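Local coordinates for nucleoprotein (Human coronavirus NL63, PDB 5N4K), which probably packages the viral RNA genome into a helical ribonucleocapsid, this chain being its N-terminal RNA-binding domain, at residues A[59-68]-A[107-118]; A[28-38]-A[83-91]. One frame throughout, in Å; residues are numbered along the deposited sequence.

Contacts 1 and 2 belong to one antiparallel sheet in which the neighbouring strands 63-73 and 80-90 lie side by side. Contact 1 adds an outermost strand, 108-112, to one of them, and contact 2 adds strand 35-37 to the other. The two are joined by probable hydrogen bonds such as Tyr89 N to Tyr65 O, and by the edge-to-face pair of Trp66 and Phe88. Contact 2 is the more central, about 4 Å between its centre and that of the chain against about 9 Å for contact 1, and none of its touching residues is exposed. Contact 1 relies on regular backbone pairing and a solvent-facing turn; contact 2 uses few strand bonds and more side-chain chemistry.

Contact 1. Residues A[59-68]-A[107-118]; sequences KDEQIGYWNV and GVVWVAKEGAKT. With SO4 (sulfate ion), chain J.
Ile63 to Asn67 pair with Val108 to Ala112 as antiparallel strands, 108-112 being an outermost strand of the sheet within this chain. Hydrogen-bonded pairs Gly64-Val111 and Trp66-Val109 alternate with non-hydrogen-bonded ones; Trp66 N donates to Val109 O at 2.8 Å. In the non-hydrogen-bonded pair Tyr65-Trp110 the side chains run alongside each other. Tyr65 CB lies over one face of the Trp110 six-membered ring, 4.0 Å from its centroid. With CG between the backbone N and the carbonyl carbon (chi1 58°), the phenol lies beside the indole and turns its edge to that face, an offset edge-to-face pair with planes at 60°; Val108 CG1 lies above the rim of the same face. Thr93 and His96 hold Tyr65 OH. On the other face of the sheet, Val111 CG1 meets the Trp66 ring in plane at its edge, 3.8 Å from CD1, and Leu51 O accepts from Trp66 NE1. Past the strands, Lys113 N reaches Gln62 O at 3.0 Å and Lys117 N reaches Asp60 O at 2.9 Å, flanking the type II turn Lys113-Ala116. Glu114 N and Arg49 bind a sulfate there. Such a pairing forms one edge of the antiparallel sheet of the coronavirus nucleocapsid N-terminal domain.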
loop_
_atom_site.group_PDB
_atom_site.type_symbol
_atom_site.label_atom_id
_atom_site.label_comp_id
_atom_site.label_asym_id
_atom_site.label_seq_id
_atom_site.Cartn_x
_atom_site.Cartn_y
_atom_site.Cartn_z
ATOM N N LYS A 59 23.772 12.774 -2.984
ATOM C CA LYS A 59 22.963 13.946 -3.130
ATOM C C LYS A 59 21.853 13.716 -4.183
ATOM O O LYS A 59 20.674 14.149 -3.987
ATOM C CB LYS A 59 23.849 15.181 -3.540
ATOM C CG LYS A 59 23.158 16.446 -3.283
ATOM C CD LYS A 59 23.918 17.778 -3.325
ATOM C CE LYS A 59 23.007 18.722 -2.531
ATOM N NZ LYS A 59 23.243 20.139 -2.883
ATOM N N ASP A 60 22.133 12.946 -5.205
ATOM C CA ASP A 60 21.137 12.785 -6.204
ATOM C C ASP A 60 20.007 11.837 -5.793
ATOM O O ASP A 60 18.957 11.785 -6.439
ATOM C CB ASP A 60 21.717 12.547 -7.606
ATOM C CG ASP A 60 22.546 11.344 -7.734
ATOM O OD1 ASP A 60 22.285 10.378 -7.032
ATOM O OD2 ASP A 60 23.497 11.324 -8.591
ATOM N N GLU A 61 20.152 11.148 -4.672
ATOM C CA GLU A 61 19.190 10.159 -4.185
ATOM C C GLU A 61 18.266 10.702 -3.119
ATOM O O GLU A 61 17.489 9.921 -2.553
ATOM C CB GLU A 61 19.898 8.905 -3.704
ATOM C CG GLU A 61 20.586 8.151 -4.801
ATOM C CD GLU A 61 21.400 6.936 -4.319
ATOM O OE1 GLU A 61 22.197 7.154 -3.350
ATOM O OE2 GLU A 61 21.245 5.816 -4.934
ATOM N N GLN A 62 18.270 11.987 -2.810
ATOM C CA GLN A 62 17.451 12.540 -1.718
ATOM C C GLN A 62 16.069 12.903 -2.279
ATOM O O GLN A 62 15.663 14.029 -2.449
ATOM C CB GLN A 62 18.073 13.741 -1.053
ATOM C CG GLN A 62 19.514 13.533 -0.513
ATOM C CD GLN A 62 19.617 12.292 0.336
ATOM O OE1 GLN A 62 18.949 12.249 1.370
ATOM N NE2 GLN A 62 20.352 11.361 -0.061
ATOM N N ILE A 63 15.313 11.831 -2.586
ATOM C CA ILE A 63 14.065 11.942 -3.340
ATOM C C ILE A 63 13.235 10.651 -3.071
ATOM O O ILE A 63 13.803 9.559 -3.007
ATOM C CB ILE A 63 14.385 12.134 -4.850
ATOM C CG1 ILE A 63 13.093 12.260 -5.649
ATOM C CG2 ILE A 63 15.311 11.056 -5.381
ATOM C CD1 ILE A 63 13.379 12.897 -7.021
ATOM N N GLY A 64 11.916 10.812 -2.995
ATOM C CA GLY A 64 11.079 9.649 -2.821
ATOM C C GLY A 64 9.688 10.073 -2.522
ATOM O O GLY A 64 9.177 11.078 -3.003
ATOM N N TYR A 65 9.015 9.226 -1.715
ATOM C CA TYR A 65 7.608 9.479 -1.392
ATOM C C TYR A 65 7.246 9.032 0.020
ATOM O O TYR A 65 7.902 8.142 0.574
ATOM C CB TYR A 65 6.606 8.779 -2.431
ATOM C CG TYR A 65 6.813 7.266 -2.506
ATOM C CD1 TYR A 65 7.797 6.684 -3.284
ATOM C CD2 TYR A 65 6.027 6.401 -1.734
ATOM C CE1 TYR A 65 7.978 5.290 -3.357
ATOM C CE2 TYR A 65 6.195 5.049 -1.797
ATOM C CZ TYR A 65 7.165 4.498 -2.573
ATOM O OH TYR A 65 7.370 3.135 -2.536
ATOM N N TRP A 66 6.195 9.667 0.520
ATOM C CA TRP A 66 5.489 9.240 1.748
ATOM C C TRP A 66 4.219 8.531 1.340
ATOM O O TRP A 66 3.455 9.047 0.586
ATOM C CB TRP A 66 5.226 10.415 2.638
ATOM C CG TRP A 66 6.420 11.058 3.225
ATOM C CD1 TRP A 66 7.164 12.071 2.673
ATOM C CD2 TRP A 66 7.077 10.738 4.464
ATOM N NE1 TRP A 66 8.180 12.408 3.470
ATOM C CE2 TRP A 66 8.181 11.600 4.579
ATOM C CE3 TRP A 66 6.861 9.786 5.436
ATOM C CZ2 TRP A 66 9.035 11.551 5.687
ATOM C CZ3 TRP A 66 7.720 9.712 6.546
ATOM C CH2 TRP A 66 8.779 10.570 6.644
ATOM N N ASN A 67 4.034 7.330 1.857
ATOM C CA ASN A 67 2.866 6.484 1.530
ATOM C C ASN A 67 1.878 6.541 2.735
ATOM O O ASN A 67 2.276 6.214 3.855
ATOM C CB ASN A 67 3.315 5.032 1.311
ATOM C CG ASN A 67 2.322 4.234 0.571
ATOM O OD1 ASN A 67 1.703 4.723 -0.341
ATOM N ND2 ASN A 67 2.197 2.986 0.973
ATOM N N VAL A 68 0.692 6.950 2.467
ATOM C CA VAL A 68 -0.337 7.050 3.506
ATOM C C VAL A 68 -0.908 5.716 3.878
ATOM O O VAL A 68 -1.307 4.942 2.984
ATOM C CB VAL A 68 -1.404 8.038 3.050
ATOM C CG1 VAL A 68 -2.594 8.117 4.030
ATOM C CG2 VAL A 68 -0.909 9.420 2.740
ATOM N N GLY A 107 -2.831 8.881 -2.003
ATOM C CA GLY A 107 -2.141 8.452 -0.814
ATOM C C GLY A 107 -0.649 8.460 -0.951
ATOM O O GLY A 107 0.093 8.063 -0.044
ATOM N N VAL A 108 -0.108 8.848 -2.093
ATOM C CA VAL A 108 1.336 8.901 -2.314
ATOM C C VAL A 108 1.718 10.372 -2.420
ATOM O O VAL A 108 1.236 11.132 -3.269
ATOM C CB VAL A 108 1.775 8.135 -3.590
ATOM C CG1 VAL A 108 3.251 8.233 -3.823
ATOM C CG2 VAL A 108 1.227 6.674 -3.394
ATOM N N VAL A 109 2.627 10.805 -1.545
ATOM C CA VAL A 109 2.989 12.201 -1.449
ATOM C C VAL A 109 4.460 12.343 -1.782
ATOM O O VAL A 109 5.345 11.758 -1.114
ATOM C CB VAL A 109 2.718 12.777 -0.057
ATOM C CG1 VAL A 109 3.129 14.281 -0.021
ATOM C CG2 VAL A 109 1.280 12.608 0.298
ATOM N N TRP A 110 4.864 13.113 -2.820
ATOM C CA TRP A 110 6.208 13.145 -3.326
ATOM C C TRP A 110 7.109 14.208 -2.701
ATOM O O TRP A 110 6.632 15.359 -2.470
ATOM C CB TRP A 110 6.095 13.347 -4.838
ATOM C CG TRP A 110 5.364 12.182 -5.508
ATOM C CD1 TRP A 110 4.045 12.126 -5.851
ATOM C CD2 TRP A 110 5.958 10.961 -5.878
ATOM N NE1 TRP A 110 3.804 10.910 -6.458
ATOM C CE2 TRP A 110 4.928 10.171 -6.489
ATOM C CE3 TRP A 110 7.208 10.417 -5.727
ATOM C CZ2 TRP A 110 5.221 8.882 -6.902
ATOM C CZ3 TRP A 110 7.506 9.150 -6.205
ATOM C CH2 TRP A 110 6.461 8.413 -6.806
ATOM N N VAL A 111 8.351 13.851 -2.507
ATOM C CA VAL A 111 9.310 14.776 -1.855
ATOM C C VAL A 111 10.622 14.661 -2.529
ATOM O O VAL A 111 11.075 13.616 -3.014
ATOM C CB VAL A 111 9.438 14.487 -0.330
ATOM C CG1 VAL A 111 8.191 14.928 0.418
ATOM C CG2 VAL A 111 9.817 13.023 -0.084
ATOM N N ALA A 112 11.369 15.811 -2.570
ATOM C CA ALA A 112 12.732 15.831 -3.097
ATOM C C ALA A 112 13.461 17.046 -2.557
ATOM O O ALA A 112 12.850 18.094 -2.406
ATOM C CB ALA A 112 12.735 15.946 -4.633
ATOM N N LYS A 113 14.738 16.870 -2.305
ATOM C CA LYS A 113 15.570 17.999 -1.992
ATOM C C LYS A 113 16.313 18.522 -3.214
ATOM O O LYS A 113 16.432 17.849 -4.206
ATOM C CB LYS A 113 16.597 17.595 -0.989
ATOM C CG LYS A 113 16.004 17.415 0.412
ATOM C CD LYS A 113 17.203 17.159 1.345
ATOM C CE LYS A 113 16.926 17.484 2.754
ATOM N NZ LYS A 113 18.007 16.967 3.623
ATOM N N GLU A 114 16.769 19.795 -3.115
ATOM C CA GLU A 114 17.589 20.404 -4.133
ATOM C C GLU A 114 18.804 19.548 -4.413
ATOM O O GLU A 114 19.478 18.978 -3.491
ATOM C CB GLU A 114 18.014 21.784 -3.637
ATOM C CG GLU A 114 18.743 22.556 -4.694
ATOM C CD GLU A 114 19.111 23.967 -4.223
ATOM O OE1 GLU A 114 20.011 24.091 -3.401
ATOM O OE2 GLU A 114 18.503 24.953 -4.655
ATOM N N GLY A 115 19.091 19.301 -5.678
ATOM C CA GLY A 115 20.191 18.439 -6.113
ATOM C C GLY A 115 19.814 17.019 -6.417
ATOM O O GLY A 115 20.697 16.290 -6.944
ATOM N N ALA A 116 18.610 16.592 -6.016
ATOM C CA ALA A 116 18.205 15.249 -6.317
ATOM C C ALA A 116 18.039 15.050 -7.836
ATOM O O ALA A 116 17.734 16.051 -8.562
ATOM C CB ALA A 116 16.920 14.899 -5.675
ATOM N N LYS A 117 18.136 13.828 -8.307
ATOM C CA LYS A 117 17.770 13.501 -9.661
ATOM C C LYS A 117 16.571 12.576 -9.680
ATOM O O LYS A 117 16.399 11.634 -8.843
ATOM C CB LYS A 117 18.915 12.848 -10.307
ATOM C CG LYS A 117 20.113 13.778 -10.449
ATOM C CD LYS A 117 21.149 13.164 -11.435
ATOM C CE LYS A 117 20.897 11.722 -11.989
ATOM N NZ LYS A 117 20.230 11.578 -13.336
ATOM N N THR A 118 15.760 12.768 -10.683
ATOM C CA THR A 118 14.453 12.075 -10.798
ATOM C C THR A 118 14.663 10.685 -11.431
ATOM O O THR A 118 14.090 10.363 -12.421
ATOM C CB THR A 118 13.371 12.898 -11.534
ATOM O OG1 THR A 118 13.929 13.257 -12.798
ATOM C CG2 THR A 118 13.051 14.176 -10.787
HETATM S S SO4 J . 15.802 22.198 -0.398
HETATM O O1 SO4 J . 15.056 22.588 0.803
HETATM O O2 SO4 J . 17.045 22.990 -0.424
HETATM O O3 SO4 J . 15.059 22.396 -1.677
HETATM O O4 SO4 J . 15.908 20.827 -0.472
HETATM O O HOH W 1 19.719 16.391 -2.495
HETATM O O HOH W 2 21.715 22.163 -2.676
HETATM O O HOH W 3 17.737 14.151 2.938
#

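Contact 2. Residues A[28-38]-A[83-91]; sequences PPSFYMPLLVS and PPKVHFYYL. With SO4 (sulfate ion), chain F.
Tyr32 and Tyr90 cross at about a right angle, and their OH atoms share a hydrogen bond of 2.7 Å in which either may be the donor. The edge of the Tyr32 ring faces Tyr90 CE2, which lies in its plane, while Phe88 CE2 sits over the centre of the Tyr90 ring. Tyr32 also runs beside Phe88, pointing the same way, with their CD2 atoms 3.9 Å apart. Ser30 OG, turned anti to the backbone N (chi1 174°), gives its proton to a lone pair of Phe88 O at 2.7 Å. The same OG accepts from Tyr32 N, making an ST turn, and from a water that also joins Met33 O to Phe88 N. That water bridges the two segments ahead of the Leu35-Val86 pair.

Farther along, Pro34 CB rests over one face of the His87 ring, 3.7 Å from its centroid, in a CH-pi contact; His87 NE2 is hydrogen-bonded to Gln69 OE1. Leu35 and Val86 form a hydrogen-bonded pair, Leu35 CB meeting Val86 CG2 at 3.7 Å, and Val37 N follows with a bond of 3.0 Å to Pro84 O. Lys85 stretches out beside Pro34, Leu36 CD1 touching its CG, and its NZ holds a sulfate oxygen, O2, at 2.6 Å. Arg71 and Gln69 bind that sulfate too.

The chemistry thus divides: hydroxyl hydrogen bonds and a bridging water satisfy polar atoms among the buried aromatic rings, whereas Lys85 presents its charge to an anion. The sulfate probably comes from the crystallisation liquor, so it only suggests a surface able to accept RNA phosphates.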
loop_
_atom_site.group_PDB
_atom_site.type_symbol
_atom_site.label_atom_id
_atom_site.label_comp_id
_atom_site.label_asym_id
_atom_site.label_seq_id
_atom_site.Cartn_x
_atom_site.Cartn_y
_atom_site.Cartn_z
ATOM N N PRO A 28 7.454 -4.066 1.141
ATOM C CA PRO A 28 8.704 -3.746 1.807
ATOM C C PRO A 28 8.554 -2.759 2.951
ATOM O O PRO A 28 7.764 -1.812 2.884
ATOM C CB PRO A 28 9.542 -3.084 0.716
ATOM C CG PRO A 28 8.783 -3.245 -0.497
ATOM C CD PRO A 28 7.409 -3.632 -0.269
ATOM N N PRO A 29 9.397 -2.954 4.005
ATOM C CA PRO A 29 9.393 -1.996 5.090
ATOM C C PRO A 29 10.219 -0.758 4.770
ATOM O O PRO A 29 11.136 -0.787 3.990
ATOM C CB PRO A 29 10.093 -2.762 6.263
ATOM C CG PRO A 29 10.627 -3.963 5.731
ATOM C CD PRO A 29 10.395 -4.058 4.251
ATOM N N SER A 30 9.874 0.325 5.439
ATOM C CA SER A 30 10.594 1.605 5.341
ATOM C C SER A 30 11.826 1.560 6.206
ATOM O O SER A 30 11.844 0.957 7.256
ATOM C CB SER A 30 9.671 2.711 5.809
ATOM O OG SER A 30 10.269 3.995 5.908
ATOM N N PHE A 31 12.845 2.264 5.769
ATOM C CA PHE A 31 14.026 2.476 6.611
ATOM C C PHE A 31 13.703 3.286 7.839
ATOM O O PHE A 31 14.546 3.295 8.805
ATOM C CB PHE A 31 15.134 3.173 5.855
ATOM C CG PHE A 31 15.829 2.330 4.842
ATOM C CD1 PHE A 31 16.751 1.407 5.250
ATOM C CD2 PHE A 31 15.636 2.441 3.480
ATOM C CE1 PHE A 31 17.392 0.570 4.379
ATOM C CE2 PHE A 31 16.291 1.607 2.570
ATOM C CZ PHE A 31 17.193 0.632 3.028
ATOM N N TYR A 32 12.608 4.031 7.868
ATOM C CA TYR A 32 12.328 4.997 8.894
ATOM C C TYR A 32 11.031 4.717 9.635
ATOM O O TYR A 32 10.112 4.153 9.073
ATOM C CB TYR A 32 12.262 6.436 8.319
ATOM C CG TYR A 32 13.515 6.806 7.632
ATOM C CD1 TYR A 32 14.658 7.212 8.360
ATOM C CD2 TYR A 32 13.666 6.711 6.220
ATOM C CE1 TYR A 32 15.881 7.451 7.753
ATOM C CE2 TYR A 32 14.860 6.927 5.592
ATOM C CZ TYR A 32 15.957 7.288 6.352
ATOM O OH TYR A 32 17.144 7.621 5.814
ATOM N N MET A 33 10.955 5.143 10.898
ATOM C CA MET A 33 9.698 5.248 11.569
ATOM C C MET A 33 8.727 6.118 10.796
ATOM O O MET A 33 9.151 7.065 10.119
ATOM C CB MET A 33 9.897 5.821 13.012
ATOM C CG MET A 33 10.554 4.785 13.967
ATOM S SD MET A 33 9.616 3.300 14.252
ATOM C CE MET A 33 8.279 3.920 15.300
ATOM N N PRO A 34 7.429 5.872 10.923
ATOM C CA PRO A 34 6.430 6.746 10.281
ATOM C C PRO A 34 6.290 8.073 10.974
ATOM O O PRO A 34 6.711 8.270 12.139
ATOM C CB PRO A 34 5.150 5.949 10.369
ATOM C CG PRO A 34 5.327 5.088 11.594
ATOM C CD PRO A 34 6.774 4.803 11.675
ATOM N N LEU A 35 5.615 9.005 10.290
ATOM C CA LEU A 35 5.079 10.195 10.900
ATOM C C LEU A 35 3.578 9.966 11.062
ATOM O O LEU A 35 2.912 9.209 10.304
ATOM C CB LEU A 35 5.295 11.442 10.067
ATOM C CG LEU A 35 6.731 11.640 9.661
ATOM C CD1 LEU A 35 6.803 12.892 8.728
ATOM C CD2 LEU A 35 7.630 11.745 10.838
ATOM N N LEU A 36 2.997 10.721 12.021
ATOM C CA LEU A 36 1.589 10.763 12.236
ATOM C C LEU A 36 1.049 12.110 11.686
ATOM O O LEU A 36 1.651 13.144 11.934
ATOM C CB LEU A 36 1.399 10.653 13.791
ATOM C CG LEU A 36 0.024 10.298 14.169
ATOM C CD1 LEU A 36 -0.327 8.835 13.821
ATOM C CD2 LEU A 36 -0.073 10.547 15.693
ATOM N N VAL A 37 -0.090 12.069 11.011
ATOM C CA VAL A 37 -0.714 13.277 10.471
ATOM C C VAL A 37 -1.928 13.596 11.304
ATOM O O VAL A 37 -2.961 12.940 11.163
ATOM C CB VAL A 37 -1.115 13.114 9.020
ATOM C CG1 VAL A 37 -1.511 14.454 8.458
ATOM C CG2 VAL A 37 0.044 12.649 8.174
ATOM N N SER A 38 -1.782 14.586 12.208
ATOM C CA SER A 38 -2.905 14.946 13.072
ATOM C C SER A 38 -3.693 16.102 12.405
ATOM O O SER A 38 -3.502 16.429 11.184
ATOM C CB SER A 38 -2.371 15.226 14.471
ATOM O OG SER A 38 -1.758 14.018 14.994
ATOM N N PRO A 83 -5.669 9.214 13.272
ATOM C CA PRO A 83 -4.798 9.932 12.386
ATOM C C PRO A 83 -4.030 8.938 11.524
ATOM O O PRO A 83 -3.564 7.905 11.945
ATOM C CB PRO A 83 -3.853 10.650 13.311
ATOM C CG PRO A 83 -4.723 10.899 14.520
ATOM C CD PRO A 83 -5.454 9.638 14.695
ATOM N N PRO A 84 -3.915 9.311 10.238
ATOM C CA PRO A 84 -3.147 8.416 9.368
ATOM C C PRO A 84 -1.676 8.449 9.675
ATOM O O PRO A 84 -1.172 9.419 10.240
ATOM C CB PRO A 84 -3.434 8.931 7.954
ATOM C CG PRO A 84 -3.940 10.255 8.116
ATOM C CD PRO A 84 -4.561 10.390 9.481
ATOM N N LYS A 85 -0.971 7.388 9.318
ATOM C CA LYS A 85 0.456 7.372 9.339
ATOM C C LYS A 85 0.984 7.489 7.897
ATOM O O LYS A 85 0.297 7.191 6.942
ATOM C CB LYS A 85 1.020 6.120 9.989
ATOM C CG LYS A 85 0.914 6.151 11.524
ATOM C CD LYS A 85 1.346 4.817 12.115
ATOM C CE LYS A 85 1.099 4.910 13.601
ATOM N NZ LYS A 85 1.331 3.591 14.272
ATOM N N VAL A 86 2.191 8.023 7.788
ATOM C CA VAL A 86 2.906 8.046 6.513
ATOM C C VAL A 86 4.272 7.420 6.678
ATOM O O VAL A 86 4.979 7.679 7.668
ATOM C CB VAL A 86 3.000 9.484 5.925
ATOM C CG1 VAL A 86 1.651 9.970 5.443
ATOM C CG2 VAL A 86 3.613 10.492 6.910
ATOM N N HIS A 87 4.685 6.627 5.693
ATOM C CA HIS A 87 6.012 5.989 5.715
ATOM C C HIS A 87 6.807 6.411 4.485
ATOM O O HIS A 87 6.250 6.446 3.367
ATOM C CB HIS A 87 5.855 4.456 5.692
ATOM C CG HIS A 87 5.072 3.872 6.817
ATOM N ND1 HIS A 87 5.691 3.278 7.870
ATOM C CD2 HIS A 87 3.770 3.777 6.993
ATOM C CE1 HIS A 87 4.776 2.889 8.731
ATOM N NE2 HIS A 87 3.597 3.153 8.227
ATOM N N PHE A 88 8.101 6.688 4.680
ATOM C CA PHE A 88 8.908 7.220 3.590
ATOM C C PHE A 88 9.643 6.105 2.885
ATOM O O PHE A 88 10.235 5.191 3.521
ATOM C CB PHE A 88 9.982 8.173 4.160
ATOM C CG PHE A 88 10.938 8.618 3.081
ATOM C CD1 PHE A 88 10.568 9.652 2.240
ATOM C CD2 PHE A 88 12.138 7.993 2.887
ATOM C CE1 PHE A 88 11.385 10.040 1.188
ATOM C CE2 PHE A 88 12.976 8.357 1.832
ATOM C CZ PHE A 88 12.575 9.362 0.995
ATOM N N TYR A 89 9.720 6.213 1.572
ATOM C CA TYR A 89 10.489 5.323 0.731
ATOM C C TYR A 89 11.198 6.144 -0.332
ATOM O O TYR A 89 10.657 7.041 -0.931
ATOM C CB TYR A 89 9.560 4.321 0.039
ATOM C CG TYR A 89 8.785 3.460 0.990
ATOM C CD1 TYR A 89 7.542 3.857 1.448
ATOM C CD2 TYR A 89 9.315 2.231 1.389
ATOM C CE1 TYR A 89 6.821 3.041 2.358
ATOM C CE2 TYR A 89 8.594 1.479 2.284
ATOM C CZ TYR A 89 7.439 1.912 2.717
ATOM O OH TYR A 89 6.660 1.084 3.629
ATOM N N TYR A 90 12.456 5.782 -0.599
ATOM C CA TYR A 90 13.220 6.399 -1.684
ATOM C C TYR A 90 12.599 6.070 -3.024
ATOM O O TYR A 90 12.045 4.994 -3.225
ATOM C CB TYR A 90 14.698 5.921 -1.585
ATOM C CG TYR A 90 15.400 6.447 -0.317
ATOM C CD1 TYR A 90 15.966 7.724 -0.315
ATOM C CD2 TYR A 90 15.557 5.678 0.801
ATOM C CE1 TYR A 90 16.563 8.251 0.821
ATOM C CE2 TYR A 90 16.136 6.138 1.934
ATOM C CZ TYR A 90 16.625 7.428 1.932
ATOM O OH TYR A 90 17.212 7.928 3.093
ATOM N N LEU A 91 12.829 6.938 -3.965
ATOM C CA LEU A 91 12.341 6.744 -5.324
ATOM C C LEU A 91 12.860 5.415 -5.883
ATOM O O LEU A 91 14.021 5.094 -5.788
ATOM C CB LEU A 91 12.776 7.931 -6.226
ATOM C CG LEU A 91 12.242 7.892 -7.656
ATOM C CD1 LEU A 91 10.759 7.999 -7.754
ATOM C CD2 LEU A 91 12.869 9.106 -8.357
HETATM S S SO4 F . -1.025 0.992 13.605
HETATM O O1 SO4 F . -2.413 1.422 13.870
HETATM O O2 SO4 F . -0.235 2.022 12.912
HETATM O O3 SO4 F . -1.176 -0.060 12.600
HETATM O O4 SO4 F . -0.245 0.621 14.821
HETATM O O HOH W 4 8.893 6.251 7.407
HETATM O O HOH W 5 12.633 3.880 3.379
#